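Local coordinates for putative hydrogenase expression/formation protein hupG (Rhodopseudomonas palustris, PDB 2QSI) that is of unknown function but has a thioredoxin-like fold and probably helps in the expression or formation of a hydrogenase, at residues D27-S32 with A94-E99; L38-D43 with F85-C90. All coordinates share one frame; numbering follows the deposited sequence.

Overall arrangement
From the N terminus the chain first passes through helix 25-30, which supplies residues 27-32 of contact 1, and then enters strand 35-40, whose end begins contact 2. Contact 2 closes the inner loop: after helix 50-62, strand 68-73 and helix 78-85, residues 85-90 come back to 38-43. Contact 1 closes the outer one when strand 92-106 returns to helix 25-30, so the two contacts nest and do not cross. Their centres lie about 16 Å apart, joined by a probable backbone hydrogen bond from Ala94 to Leu38 between neighbouring strands and by Phe85, which packs on Ile29 and Val96. Both also touch the second subunit.

Contact 1. Residues D27-S32 with A94-E99; sequences DFIAHS and AVVQPE
Phe28 turns to strands 18-20, 35-40 and 68-73 of the sheet, while Ile29, in the last turn of helix 25-30, brings the apolar part of this contact. Its CG1 lies beside the backbone N (chi1 -63°), leaving CG2 anti to that N and aimed at the other segment. Ile29 CG2 lies 3.9 Å from Pro98 CB, the two side chains crossing obliquely. Ile29 CG2 also lies 4.2 Å from Val96 CG1, a branched partner well suited to a buried strand. The backbone joins in: Ile29 O stands 3.3 Å from Pro98 CG and equally close to Pro98 CB. In this thioredoxin-like fold the helix thus leans on strand 92-106 where its regular part 94-97 stops at Pro98, which has no backbone N-H to give a neighbouring strand. Residues 94-97 pair antiparallel with a strand of the second subunit, carrying the sheet across the interface. At Ala30 the backbones come nearest, 5.1 Å between Ala30 CA and Pro98 CA, a spacing that a small residue suits. A water lies 2.4 Å from Ala30 O and 3.0 Å from Glu99 O; two protons cannot serve all the acceptors around it, so the bridge is not certain. Ser32 OG, between backbone N and carbonyl carbon (chi1 57°), is 2.9 Å from Ile29 O; Lys34 O competes for its proton. Ser32 OG also touches Pro98 CG at 3.5 Å.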
# COMPACT_ATOMS: atom_id res chain seq x y z
N ASP A 27 3.29 8.99 -5.64
CA ASP A 27 3.15 9.97 -4.57
C ASP A 27 1.67 10.36 -4.37
O ASP A 27 1.24 10.58 -3.23
CB ASP A 27 4.03 11.23 -4.80
CG ASP A 27 5.53 10.91 -4.90
OD1 ASP A 27 6.03 9.90 -4.36
OD2 ASP A 27 6.23 11.73 -5.52
N PHE A 28 0.88 10.41 -5.45
CA PHE A 28 -0.55 10.71 -5.29
C PHE A 28 -1.21 9.75 -4.30
O PHE A 28 -1.93 10.15 -3.40
CB PHE A 28 -1.30 10.65 -6.64
CG PHE A 28 -2.73 11.00 -6.53
CD1 PHE A 28 -3.11 12.31 -6.34
CD2 PHE A 28 -3.71 10.02 -6.53
CE1 PHE A 28 -4.45 12.65 -6.18
CE2 PHE A 28 -5.07 10.36 -6.35
CZ PHE A 28 -5.42 11.66 -6.16
N ILE A 29 -0.96 8.46 -4.49
CA ILE A 29 -1.59 7.44 -3.70
C ILE A 29 -1.03 7.45 -2.32
O ILE A 29 -1.77 7.47 -1.33
CB ILE A 29 -1.37 6.02 -4.30
CG1 ILE A 29 -2.01 5.94 -5.66
CG2 ILE A 29 -1.98 4.95 -3.37
CD1 ILE A 29 -1.89 4.59 -6.34
N ALA A 30 0.29 7.45 -2.24
CA ALA A 30 0.93 7.17 -0.96
C ALA A 30 0.57 8.25 0.08
O ALA A 30 0.34 7.92 1.26
CB ALA A 30 2.44 7.03 -1.15
N HIS A 31 0.43 9.50 -0.36
CA HIS A 31 0.12 10.63 0.56
C HIS A 31 -1.32 11.24 0.49
O HIS A 31 -1.56 12.36 0.97
CB HIS A 31 1.17 11.70 0.37
CG HIS A 31 2.57 11.17 0.48
ND1 HIS A 31 3.10 10.72 1.67
CD2 HIS A 31 3.53 11.00 -0.45
CE1 HIS A 31 4.34 10.31 1.46
NE2 HIS A 31 4.63 10.49 0.18
N SER A 32 -2.27 10.48 -0.05
CA SER A 32 -3.68 10.88 -0.08
C SER A 32 -4.36 10.86 1.30
O SER A 32 -5.28 11.65 1.56
CB SER A 32 -4.46 9.93 -0.99
OG SER A 32 -4.30 8.59 -0.56
N ALA A 94 -10.30 1.23 -10.36
CA ALA A 94 -9.47 0.42 -9.46
C ALA A 94 -9.44 1.14 -8.12
O ALA A 94 -9.02 2.30 -8.07
CB ALA A 94 -8.06 0.26 -10.01
N VAL A 95 -9.89 0.45 -7.05
CA VAL A 95 -9.94 0.99 -5.69
C VAL A 95 -8.69 0.51 -4.96
O VAL A 95 -8.49 -0.71 -4.78
CB VAL A 95 -11.21 0.59 -4.97
CG1 VAL A 95 -11.29 1.28 -3.60
CG2 VAL A 95 -12.44 0.95 -5.84
N VAL A 96 -7.86 1.45 -4.53
CA VAL A 96 -6.50 1.14 -4.05
C VAL A 96 -6.28 1.71 -2.65
O VAL A 96 -6.47 2.90 -2.44
CB VAL A 96 -5.44 1.74 -4.97
CG1 VAL A 96 -4.05 1.45 -4.41
CG2 VAL A 96 -5.54 1.21 -6.42
N GLN A 97 -5.82 0.88 -1.72
CA GLN A 97 -5.48 1.34 -0.40
C GLN A 97 -3.99 1.68 -0.37
O GLN A 97 -3.15 0.82 -0.68
CB GLN A 97 -5.80 0.23 0.59
CG GLN A 97 -5.64 0.62 1.99
CD GLN A 97 -6.07 -0.47 2.90
OE1 GLN A 97 -5.40 -1.48 3.01
NE2 GLN A 97 -7.17 -0.27 3.58
N PRO A 98 -3.65 2.94 -0.01
CA PRO A 98 -2.26 3.31 0.10
C PRO A 98 -1.52 2.51 1.15
O PRO A 98 -2.12 2.07 2.16
CB PRO A 98 -2.31 4.77 0.52
CG PRO A 98 -3.64 5.26 0.20
CD PRO A 98 -4.56 4.07 0.26
N GLU A 99 -0.21 2.47 1.00
CA GLU A 99 0.62 1.84 2.04
C GLU A 99 0.50 2.65 3.33
O GLU A 99 0.25 3.87 3.29
CB GLU A 99 2.06 1.70 1.59
CG GLU A 99 2.82 2.99 1.43
CD GLU A 99 4.21 2.78 0.85
OE1 GLU A 99 4.54 1.61 0.43
OE2 GLU A 99 4.97 3.77 0.85
O HOH W 1 1.72 6.34 2.48

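Contact 2. Residues L38-D43 with F85-C90; sequences LFFRGD and FGVAVC
Leu38, Phe40, Phe85 and Cys90 all carry the gamma atom (CG, or SG in Cys90) beside the backbone N and anti to the carbonyl carbon. From strand 35-40 and from the end of helix 78-85 with its following loop, these side chains point toward each other and are buried. In Leu38, chi1 of -64° and an extended chi2 of 177° carry CD1 over one face of the Phe85 ring, the side chains crossing at about a right angle. In this CH-pi contact Leu38 CD1 lies 3.8 Å from the Phe85 ring centroid, 27° off the normal and shifted toward the rim, 3.4 Å from Phe85 CE2. An alanine at Phe85 would remove the ring and probably loosen the join between strand 35-40 and the end of helix 78-85. Phe40 and Val87 meet tip to tip, Phe40 CE2 being 3.7 Å from Val87 CG2. Cys90 SG reaches Phe40 CB at 4.0 Å, and Cys90 CB packs 3.7 Å from Arg41 O. Gly42 suits its place because at its backbone angles a CB would jam against Arg41 O; it would also approach Cys90 CB. Cys90 SG is covalently linked to a DTT, probably from the crystallisation liquor, in a pocket with Gly42, Val89, Arg46, Phe47, Glu78 and Met82. Loops after a central strand and before the antiparallel one hold the active site in thioredoxins; the position matches, but the chain has no CXXC pair and a redox role does not follow.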
# COMPACT_ATOMS: atom_id res chain seq x y z
N LEU A 38 -8.87 4.98 -8.85
CA LEU A 38 -8.22 5.28 -10.11
C LEU A 38 -9.18 4.93 -11.21
O LEU A 38 -9.68 3.80 -11.26
CB LEU A 38 -6.95 4.46 -10.31
CG LEU A 38 -5.80 4.68 -9.35
CD1 LEU A 38 -4.66 3.69 -9.70
CD2 LEU A 38 -5.41 6.14 -9.31
N PHE A 39 -9.41 5.91 -12.07
CA PHE A 39 -10.31 5.84 -13.22
C PHE A 39 -9.51 5.59 -14.49
O PHE A 39 -8.74 6.45 -14.93
CB PHE A 39 -11.10 7.15 -13.33
CG PHE A 39 -11.93 7.27 -14.57
CD1 PHE A 39 -12.62 6.20 -15.08
CD2 PHE A 39 -12.08 8.53 -15.17
CE1 PHE A 39 -13.43 6.38 -16.24
CE2 PHE A 39 -12.84 8.69 -16.27
CZ PHE A 39 -13.52 7.61 -16.81
N PHE A 40 -9.73 4.40 -15.06
CA PHE A 40 -9.24 4.03 -16.40
C PHE A 40 -10.35 4.25 -17.41
O PHE A 40 -11.41 3.56 -17.39
CB PHE A 40 -8.79 2.58 -16.41
CG PHE A 40 -7.60 2.31 -15.51
CD1 PHE A 40 -6.30 2.28 -16.05
CD2 PHE A 40 -7.75 2.12 -14.13
CE1 PHE A 40 -5.20 2.00 -15.23
CE2 PHE A 40 -6.64 1.92 -13.31
CZ PHE A 40 -5.36 1.88 -13.86
N ARG A 41 -10.13 5.25 -18.25
CA ARG A 41 -11.14 5.74 -19.17
C ARG A 41 -11.09 5.00 -20.49
O ARG A 41 -11.95 4.17 -20.77
CB ARG A 41 -10.96 7.27 -19.39
CG ARG A 41 -12.00 7.86 -20.34
CD ARG A 41 -11.65 9.26 -20.79
NE ARG A 41 -11.78 10.28 -19.74
CZ ARG A 41 -12.88 10.98 -19.44
NH1 ARG A 41 -14.01 10.81 -20.12
NH2 ARG A 41 -12.80 11.89 -18.48
N GLY A 42 -10.06 5.28 -21.29
CA GLY A 42 -9.96 4.75 -22.63
C GLY A 42 -10.32 5.71 -23.74
O GLY A 42 -10.97 6.75 -23.54
N ASP A 43 -9.93 5.33 -24.94
CA ASP A 43 -10.23 6.12 -26.15
C ASP A 43 -11.73 6.33 -26.33
O ASP A 43 -12.52 5.42 -26.07
CB ASP A 43 -9.67 5.38 -27.37
CG ASP A 43 -10.05 6.03 -28.66
OD1 ASP A 43 -9.50 7.12 -28.94
OD2 ASP A 43 -10.90 5.46 -29.37
N PHE A 85 -2.09 -2.59 -11.14
CA PHE A 85 -3.19 -2.56 -10.21
C PHE A 85 -4.19 -3.70 -10.40
O PHE A 85 -5.11 -3.80 -9.65
CB PHE A 85 -3.86 -1.18 -10.22
CG PHE A 85 -3.00 -0.09 -9.62
CD1 PHE A 85 -2.68 -0.11 -8.28
CD2 PHE A 85 -2.53 0.96 -10.41
CE1 PHE A 85 -1.88 0.88 -7.72
CE2 PHE A 85 -1.74 1.95 -9.87
CZ PHE A 85 -1.39 1.90 -8.52
N GLY A 86 -4.00 -4.54 -11.41
CA GLY A 86 -4.87 -5.68 -11.68
C GLY A 86 -6.15 -5.37 -12.45
O GLY A 86 -7.19 -5.92 -12.16
N VAL A 87 -6.08 -4.43 -13.37
CA VAL A 87 -7.23 -4.00 -14.18
C VAL A 87 -7.13 -4.72 -15.52
O VAL A 87 -6.10 -4.64 -16.18
CB VAL A 87 -7.23 -2.47 -14.40
CG1 VAL A 87 -8.48 -2.03 -15.19
CG2 VAL A 87 -7.18 -1.73 -13.03
N ALA A 88 -8.20 -5.40 -15.89
CA ALA A 88 -8.26 -6.24 -17.09
C ALA A 88 -8.69 -5.47 -18.31
O ALA A 88 -8.12 -5.66 -19.41
CB ALA A 88 -9.21 -7.43 -16.84
N VAL A 89 -9.69 -4.60 -18.15
CA VAL A 89 -10.33 -3.90 -19.27
C VAL A 89 -10.65 -2.44 -18.94
O VAL A 89 -10.63 -2.04 -17.77
CB VAL A 89 -11.63 -4.65 -19.69
CG1 VAL A 89 -11.33 -6.09 -20.06
CG2 VAL A 89 -12.69 -4.58 -18.58
N CYS A 90 -10.95 -1.64 -19.96
CA CYS A 90 -11.42 -0.28 -19.78
C CYS A 90 -12.84 -0.16 -20.32
O CYS A 90 -13.26 -0.98 -21.13
CB CYS A 90 -10.54 0.75 -20.48
SG CYS A 90 -8.87 0.61 -19.92